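Local coordinates for organic hydroperoxide resistance protein (Elizabethkingia anophelis NUHP1, PDB 6D9N), which probably detoxifies organic hydroperoxides by reducing them through a reactive cysteine pair, as in other members of the OsmC/Ohr family, at residues F58-N71 against T81-G93. Numbering follows the deposited sequence.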
ATOM      1  N   PHE B  58       1.176   4.085   1.026  1.00  7.36           N
ATOM      2  CA  PHE B  58       0.169   3.751   0.031  1.00  7.83           C
ATOM      3  C   PHE B  58       0.317   4.581  -1.234  1.00  7.64           C
ATOM      4  O   PHE B  58       0.200   4.048  -2.351  1.00  7.68           O
ATOM      5  CB  PHE B  58      -1.243   3.913   0.623  1.00  7.82           C
ATOM      6  CG  PHE B  58      -2.297   3.189  -0.188  1.00  8.68           C
ATOM      7  CD1 PHE B  58      -2.359   1.798  -0.205  1.00 11.27           C
ATOM      8  CD2 PHE B  58      -3.235   3.885  -0.919  1.00 10.49           C
ATOM      9  CE1 PHE B  58      -3.306   1.111  -0.975  1.00 13.10           C
ATOM     10  CE2 PHE B  58      -4.196   3.188  -1.674  1.00 11.68           C
ATOM     11  CZ  PHE B  58      -4.231   1.822  -1.667  1.00 12.14           C
ATOM     12  N   ALA B  59       0.582   5.876  -1.087  1.00  7.74           N
ATOM     13  CA  ALA B  59       0.819   6.733  -2.253  1.00  8.02           C
ATOM     14  C   ALA B  59       2.049   6.269  -3.019  1.00  8.09           C
ATOM     15  O   ALA B  59       2.038   6.196  -4.261  1.00  8.15           O
ATOM     16  CB  ALA B  59       1.007   8.175  -1.799  1.00  9.29           C
ATOM     17  N   ALA B  60       3.139   5.958  -2.303  1.00  7.35           N
ATOM     18  CA  ALA B  60       4.362   5.492  -2.942  1.00  7.97           C
ATOM     19  C   ALA B  60       4.129   4.162  -3.657  1.00  7.65           C
ATOM     20  O   ALA B  60       4.516   3.980  -4.831  1.00  8.23           O
ATOM     21  CB  ALA B  60       5.462   5.377  -1.895  1.00  8.95           C
ATOM     22  N   GLY B  61       3.478   3.222  -2.964  1.00  7.78           N
ATOM     23  CA  GLY B  61       3.226   1.922  -3.563  1.00  7.42           C
ATOM     24  C   GLY B  61       2.292   2.001  -4.756  1.00  6.77           C
ATOM     25  O   GLY B  61       2.502   1.302  -5.752  1.00  7.89           O
ATOM     26  N   TYR B  62       1.218   2.794  -4.649  1.00  7.15           N
ATOM     27  CA  TYR B  62       0.259   2.851  -5.744  1.00  7.51           C
ATOM     28  C   TYR B  62       0.894   3.514  -6.970  1.00  7.45           C
ATOM     29  O   TYR B  62       0.744   3.040  -8.109  1.00  7.82           O
ATOM     30  CB  TYR B  62      -1.007   3.577  -5.297  1.00  7.99           C
ATOM     31  CG  TYR B  62      -2.275   3.190  -6.051  1.00  7.78           C
ATOM     32  CD1 TYR B  62      -3.533   3.390  -5.450  1.00  9.56           C
ATOM     33  CD2 TYR B  62      -2.255   2.662  -7.355  1.00  8.62           C
ATOM     34  CE1 TYR B  62      -4.707   3.053  -6.104  1.00  9.98           C
ATOM     35  CE2 TYR B  62      -3.439   2.304  -8.009  1.00  8.67           C
ATOM     36  CZ  TYR B  62      -4.645   2.530  -7.388  1.00  8.86           C
ATOM     37  OH  TYR B  62      -5.843   2.236  -8.018  1.00 10.13           O
ATOM     38  N   SER B  63       1.588   4.634  -6.776  1.00  7.42           N
ATOM     39  CA  SER B  63       2.243   5.279  -7.911  1.00  8.50           C
ATOM     40  C   SER B  63       3.223   4.328  -8.586  1.00  7.63           C
ATOM     41  O   SER B  63       3.229   4.240  -9.816  1.00  7.86           O
ATOM     42  CB  SER B  63       2.912   6.586  -7.498  1.00  9.24           C
ATOM     43  OG  SER B  63       3.994   6.383  -6.623  1.00 10.45           O
ATOM     44  N   ALA B  64       3.999   3.571  -7.805  1.00  7.51           N
ATOM     45  CA  ALA B  64       4.926   2.613  -8.394  1.00  8.55           C
ATOM     46  C   ALA B  64       4.207   1.441  -9.063  1.00  7.37           C
ATOM     47  O   ALA B  64       4.615   0.999 -10.149  1.00  8.06           O
ATOM     48  CB  ALA B  64       5.875   2.115  -7.309  1.00  9.26           C
ATOM     49  N   CYS B  65       3.157   0.906  -8.443  0.70  7.80           N
ATOM     50  CA  CYS B  65       2.391  -0.181  -9.041  0.70  7.53           C
ATOM     51  C   CYS B  65       1.815   0.255 -10.377  0.70  7.20           C
ATOM     52  O   CYS B  65       1.910  -0.453 -11.393  0.70  8.04           O
ATOM     53  CB  CYS B  65       1.245  -0.557  -8.072  0.70  7.96           C
ATOM     54  SG  CYS B  65       0.216  -1.947  -8.679  0.70  9.21           S
ATOM     55  N   PHE B  66       1.211   1.431 -10.400  1.00  7.29           N
ATOM     56  CA  PHE B  66       0.564   1.872 -11.621  1.00  7.77           C
ATOM     57  C   PHE B  66       1.597   2.153 -12.709  1.00  6.75           C
ATOM     58  O   PHE B  66       1.395   1.782 -13.881  1.00  7.57           O
ATOM     59  CB  PHE B  66      -0.357   3.054 -11.323  1.00  8.31           C
ATOM     60  CG  PHE B  66      -1.342   3.302 -12.429  1.00  8.45           C
ATOM     61  CD1 PHE B  66      -2.595   2.692 -12.400  1.00 10.01           C
ATOM     62  CD2 PHE B  66      -1.015   4.077 -13.527  1.00 10.36           C
ATOM     63  CE1 PHE B  66      -3.510   2.898 -13.393  1.00 10.85           C
ATOM     64  CE2 PHE B  66      -1.934   4.254 -14.548  1.00 10.64           C
ATOM     65  CZ  PHE B  66      -3.185   3.658 -14.485  1.00 10.43           C
ATOM     66  N   ASP B  67       2.711   2.817 -12.367  1.00  7.31           N
ATOM     67  CA  ASP B  67       3.741   3.063 -13.369  1.00  8.07           C
ATOM     68  C   ASP B  67       4.337   1.763 -13.890  1.00  7.78           C
ATOM     69  O   ASP B  67       4.582   1.636 -15.105  1.00  8.04           O
ATOM     70  CB  ASP B  67       4.855   3.951 -12.808  1.00  9.27           C
ATOM     71  CG  ASP B  67       5.703   4.531 -13.934  1.00  9.88           C
ATOM     72  OD1 ASP B  67       5.125   5.230 -14.792  1.00 10.74           O
ATOM     73  OD2 ASP B  67       6.921   4.245 -13.996  1.00 11.82           O
ATOM     74  N   SER B  68       4.536   0.767 -13.020  1.00  8.01           N
ATOM     75  CA  SER B  68       5.056  -0.521 -13.473  1.00  9.23           C
ATOM     76  C   SER B  68       4.077  -1.200 -14.431  1.00  8.26           C
ATOM     77  O   SER B  68       4.467  -1.685 -15.507  1.00  8.71           O
ATOM     78  CB  SER B  68       5.309  -1.409 -12.257  1.00 10.47           C
ATOM     79  OG  SER B  68       5.791  -2.663 -12.690  1.00 11.19           O
ATOM     80  N   ALA B  69       2.790  -1.203 -14.086  1.00  8.12           N
ATOM     81  CA  ALA B  69       1.772  -1.810 -14.941  1.00  8.58           C
ATOM     82  C   ALA B  69       1.682  -1.073 -16.267  1.00  8.28           C
ATOM     83  O   ALA B  69       1.595  -1.693 -17.331  1.00  8.60           O
ATOM     84  CB  ALA B  69       0.419  -1.771 -14.218  1.00  8.60           C
ATOM     85  N   LEU B  70       1.735   0.265 -16.233  1.00  8.09           N
ATOM     86  CA  LEU B  70       1.695   1.074 -17.447  1.00  8.35           C
ATOM     87  C   LEU B  70       2.861   0.730 -18.367  1.00  7.74           C
ATOM     88  O   LEU B  70       2.687   0.602 -19.583  1.00  8.37           O
ATOM     89  CB  LEU B  70       1.701   2.534 -17.010  1.00  8.14           C
ATOM     90  CG  LEU B  70       1.667   3.545 -18.156  1.00  9.48           C
ATOM     91  CD1 LEU B  70       0.435   3.364 -19.022  1.00 11.19           C
ATOM     92  CD2 LEU B  70       1.712   4.931 -17.542  1.00 10.21           C
ATOM     93  N   ASN B  71       4.063   0.577 -17.806  1.00  8.86           N
ATOM     94  CA  ASN B  71       5.212   0.235 -18.637  1.00  9.56           C
ATOM     95  C   ASN B  71       5.105  -1.174 -19.186  1.00  9.31           C
ATOM     96  O   ASN B  71       5.512  -1.413 -20.337  1.00 10.16           O
ATOM     97  CB  ASN B  71       6.503   0.529 -17.889  1.00 10.32           C
ATOM     98  CG  ASN B  71       6.844   1.985 -17.962  1.00 11.53           C
ATOM     99  OD1 ASN B  71       7.613   2.401 -18.826  1.00 13.76           O
ATOM    100  ND2 ASN B  71       6.179   2.797 -17.173  1.00 12.04           N
ATOM    101  N   THR B  81       7.179   5.527 -26.542  1.00 11.58           N
ATOM    102  CA  THR B  81       6.770   6.629 -25.678  1.00 11.27           C
ATOM    103  C   THR B  81       7.999   7.207 -25.015  1.00 10.23           C
ATOM    104  O   THR B  81       9.052   6.557 -24.954  1.00 11.61           O
ATOM    105  CB  THR B  81       5.799   6.203 -24.553  1.00 11.12           C
ATOM    106  OG1 THR B  81       6.495   5.619 -23.447  1.00 12.69           O
ATOM    107  CG2 THR B  81       4.790   5.224 -25.024  1.00 11.34           C
ATOM    108  N   GLY B  82       7.854   8.397 -24.445  1.00 10.29           N
ATOM    109  CA  GLY B  82       8.858   8.880 -23.531  1.00 10.52           C
ATOM    110  C   GLY B  82       8.724   8.234 -22.161  1.00 10.20           C
ATOM    111  O   GLY B  82       7.834   7.436 -21.899  1.00 10.87           O
ATOM    112  N   GLU B  83       9.597   8.631 -21.247  1.00 10.78           N
ATOM    113  CA  GLU B  83       9.552   8.046 -19.905  1.00 10.95           C
ATOM    114  C   GLU B  83       8.292   8.518 -19.180  1.00  9.47           C
ATOM    115  O   GLU B  83       8.003   9.721 -19.157  1.00 10.49           O
ATOM    116  CB  GLU B  83      10.807   8.428 -19.131  1.00 12.36           C
ATOM    117  CG  GLU B  83      10.854   7.811 -17.716  1.00 14.21           C
ATOM    118  CD  GLU B  83      12.165   8.098 -17.023  1.00 16.63           C
ATOM    119  OE1 GLU B  83      13.218   7.602 -17.495  1.00 19.17           O
ATOM    120  OE2 GLU B  83      12.122   8.804 -16.003  1.00 17.58           O
ATOM    121  N   THR B  84       7.525   7.566 -18.652  1.00  8.80           N
ATOM    122  CA  THR B  84       6.258   7.906 -18.008  1.00  8.67           C
ATOM    123  C   THR B  84       6.474   8.379 -16.574  1.00  8.72           C
ATOM    124  O   THR B  84       7.512   8.108 -15.940  1.00  9.36           O
ATOM    125  CB  THR B  84       5.321   6.681 -17.993  1.00  8.56           C
ATOM    126  OG1 THR B  84       5.935   5.621 -17.258  1.00  8.95           O
ATOM    127  CG2 THR B  84       5.018   6.202 -19.389  1.00  9.74           C
ATOM    128  N   THR B  85       5.475   9.103 -16.065  1.00  8.86           N
ATOM    129  CA  THR B  85       5.415   9.534 -14.670  0.86  9.04           C
ATOM    130  C   THR B  85       4.026   9.229 -14.135  1.00  8.87           C
ATOM    131  O   THR B  85       3.024   9.447 -14.830  1.00 10.13           O
ATOM    132  CB  THR B  85       5.660  11.054 -14.610  0.86 10.65           C
ATOM    133  OG1 THR B  85       6.901  11.346 -15.272  0.86 11.09           O
ATOM    134  CG2 THR B  85       5.686  11.607 -13.168  0.86 12.57           C
ATOM    135  N   VAL B  86       3.934   8.775 -12.887  1.00  8.36           N
ATOM    136  CA  VAL B  86       2.630   8.617 -12.253  1.00  8.38           C
ATOM    137  C   VAL B  86       2.689   9.290 -10.888  1.00  8.52           C
ATOM    138  O   VAL B  86       3.630   9.048 -10.109  1.00  9.28           O
ATOM    139  CB  VAL B  86       2.261   7.132 -12.072  1.00  9.40           C
ATOM    140  CG1 VAL B  86       0.961   6.981 -11.265  1.00 11.20           C
ATOM    141  CG2 VAL B  86       2.165   6.427 -13.430  1.00  9.79           C
ATOM    142  N   THR B  87       1.670  10.093 -10.588  1.00  8.61           N
ATOM    143  CA  THR B  87       1.478  10.622  -9.242  0.86  9.16           C
ATOM    144  C   THR B  87       0.247  10.004  -8.597  1.00  9.19           C
ATOM    145  O   THR B  87      -0.763   9.750  -9.266  1.00 11.01           O
ATOM    146  CB  THR B  87       1.331  12.144  -9.274  0.86 10.74           C
ATOM    147  OG1 THR B  87       0.148  12.514 -10.004  0.86 13.08           O
ATOM    148  CG2 THR B  87       2.589  12.789  -9.834  0.86 10.56           C
ATOM    149  N   ALA B  88       0.354   9.734  -7.293  1.00  8.79           N
ATOM    150  CA  ALA B  88      -0.777   9.277  -6.482  1.00  9.51           C
ATOM    151  C   ALA B  88      -0.886  10.189  -5.279  1.00  9.84           C
ATOM    152  O   ALA B  88       0.107  10.379  -4.569  1.00 10.93           O
ATOM    153  CB  ALA B  88      -0.591   7.848  -5.995  1.00 10.03           C
ATOM    154  N   LYS B  89      -2.063  10.777  -5.086  1.00  9.91           N
ATOM    155  CA  LYS B  89      -2.367  11.588  -3.921  1.00 10.79           C
ATOM    156  C   LYS B  89      -3.403  10.839  -3.082  1.00  9.93           C
ATOM    157  O   LYS B  89      -4.501  10.531  -3.562  1.00 10.83           O
ATOM    158  CB  LYS B  89      -2.931  12.925  -4.385  1.00 12.26           C
ATOM    159  N   VAL B  90      -3.061  10.562  -1.825  1.00 10.09           N
ATOM    160  CA  VAL B  90      -3.886   9.734  -0.952  1.00 10.12           C
ATOM    161  C   VAL B  90      -4.376  10.575   0.209  1.00 10.70           C
ATOM    162  O   VAL B  90      -3.568  11.200   0.915  1.00 12.18           O
ATOM    163  CB  VAL B  90      -3.048   8.555  -0.416  1.00 10.77           C
ATOM    164  CG1 VAL B  90      -3.828   7.765   0.659  1.00 11.71           C
ATOM    165  CG2 VAL B  90      -2.629   7.671  -1.596  1.00 11.20           C
ATOM    166  N   GLY B  91      -5.681  10.571   0.425  1.00 11.10           N
ATOM    167  CA  GLY B  91      -6.293  11.246   1.555  1.00 10.75           C
ATOM    168  C   GLY B  91      -6.868  10.217   2.511  1.00 10.71           C
ATOM    169  O   GLY B  91      -7.265   9.128   2.102  1.00 11.85           O
ATOM    170  N   ILE B  92      -6.951  10.597   3.787  1.00 11.52           N
ATOM    171  CA  ILE B  92      -7.562   9.780   4.827  1.00 11.19           C
ATOM    172  C   ILE B  92      -8.604  10.618   5.550  1.00 11.51           C
ATOM    173  O   ILE B  92      -8.394  11.810   5.798  1.00 12.73           O
ATOM    174  CB  ILE B  92      -6.506   9.210   5.815  1.00 12.26           C
ATOM    175  CG1 ILE B  92      -7.161   8.331   6.897  1.00 12.70           C
ATOM    176  CG2 ILE B  92      -5.647  10.313   6.462  1.00 12.40           C
ATOM    177  CD1 ILE B  92      -6.273   7.697   7.925  1.00 14.71           C
ATOM    178  N   GLY B  93      -9.718   9.980   5.899  1.00 12.20           N
ATOM    179  CA  GLY B  93     -10.713  10.645   6.719  1.00 13.89           C
ATOM    180  C   GLY B  93     -11.552   9.625   7.446  1.00 14.45           C
ATOM    181  O   GLY B  93     -11.361   8.421   7.305  1.00 14.21           O
TER
HETATM  182  O   HOH W   1       8.649   5.526 -15.725  1.00 10.61           O
HETATM  183  O   HOH W   2       8.752   4.859 -18.512  1.00 11.86           O
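V86 points at the helix, its CB 3.8 Å from S63 O, and its methyls splay to either side: CG2 packs against D67 CB at 3.7 Å, beside OD1, and reaches the edge of the F66 ring near its plane, while CG1 lies beside S63 and F66 CB. This split follows from CG1 standing anti to the backbone N (chi1 174°). V86 buries more area here than any other residue of the two segments. Near the N-terminal end of 58-71, V90 CG2 sits 3.6 Å from A59 CA and also meets the F58 ring at its edge, the V90 and F58 side chains crossing at about a right angle. Between V86 and V90, small A88 lets the backbones close in, its CA only 5.2 Å from that of A59. The axes of 58-71 and 85-93 come within 7.1 Å, running roughly antiparallel at 148°, with the helix covering one face of the strand. C65, which does not touch the strand, forms a disulfide with C129, probably the redox pair as in Ohr proteins, so the strand packs on the helix carrying it.

The polar end centres on T84, the loop residue just before strand 85-93. Its OG1 donates to D67 OD1 on the syn side (2.6 Å) and accepts from N71 ND2 at 2.8 Å with an N-H...O angle of 162°. The second N71 amide hydrogen goes to D67 O, fixing that group's rotation. One water links D67 OD2 to T84 O, another N71 OD1 to T84 N. These bonds join loop to helix; with both oxygens accepting, buried D67 would tend to stay ionised.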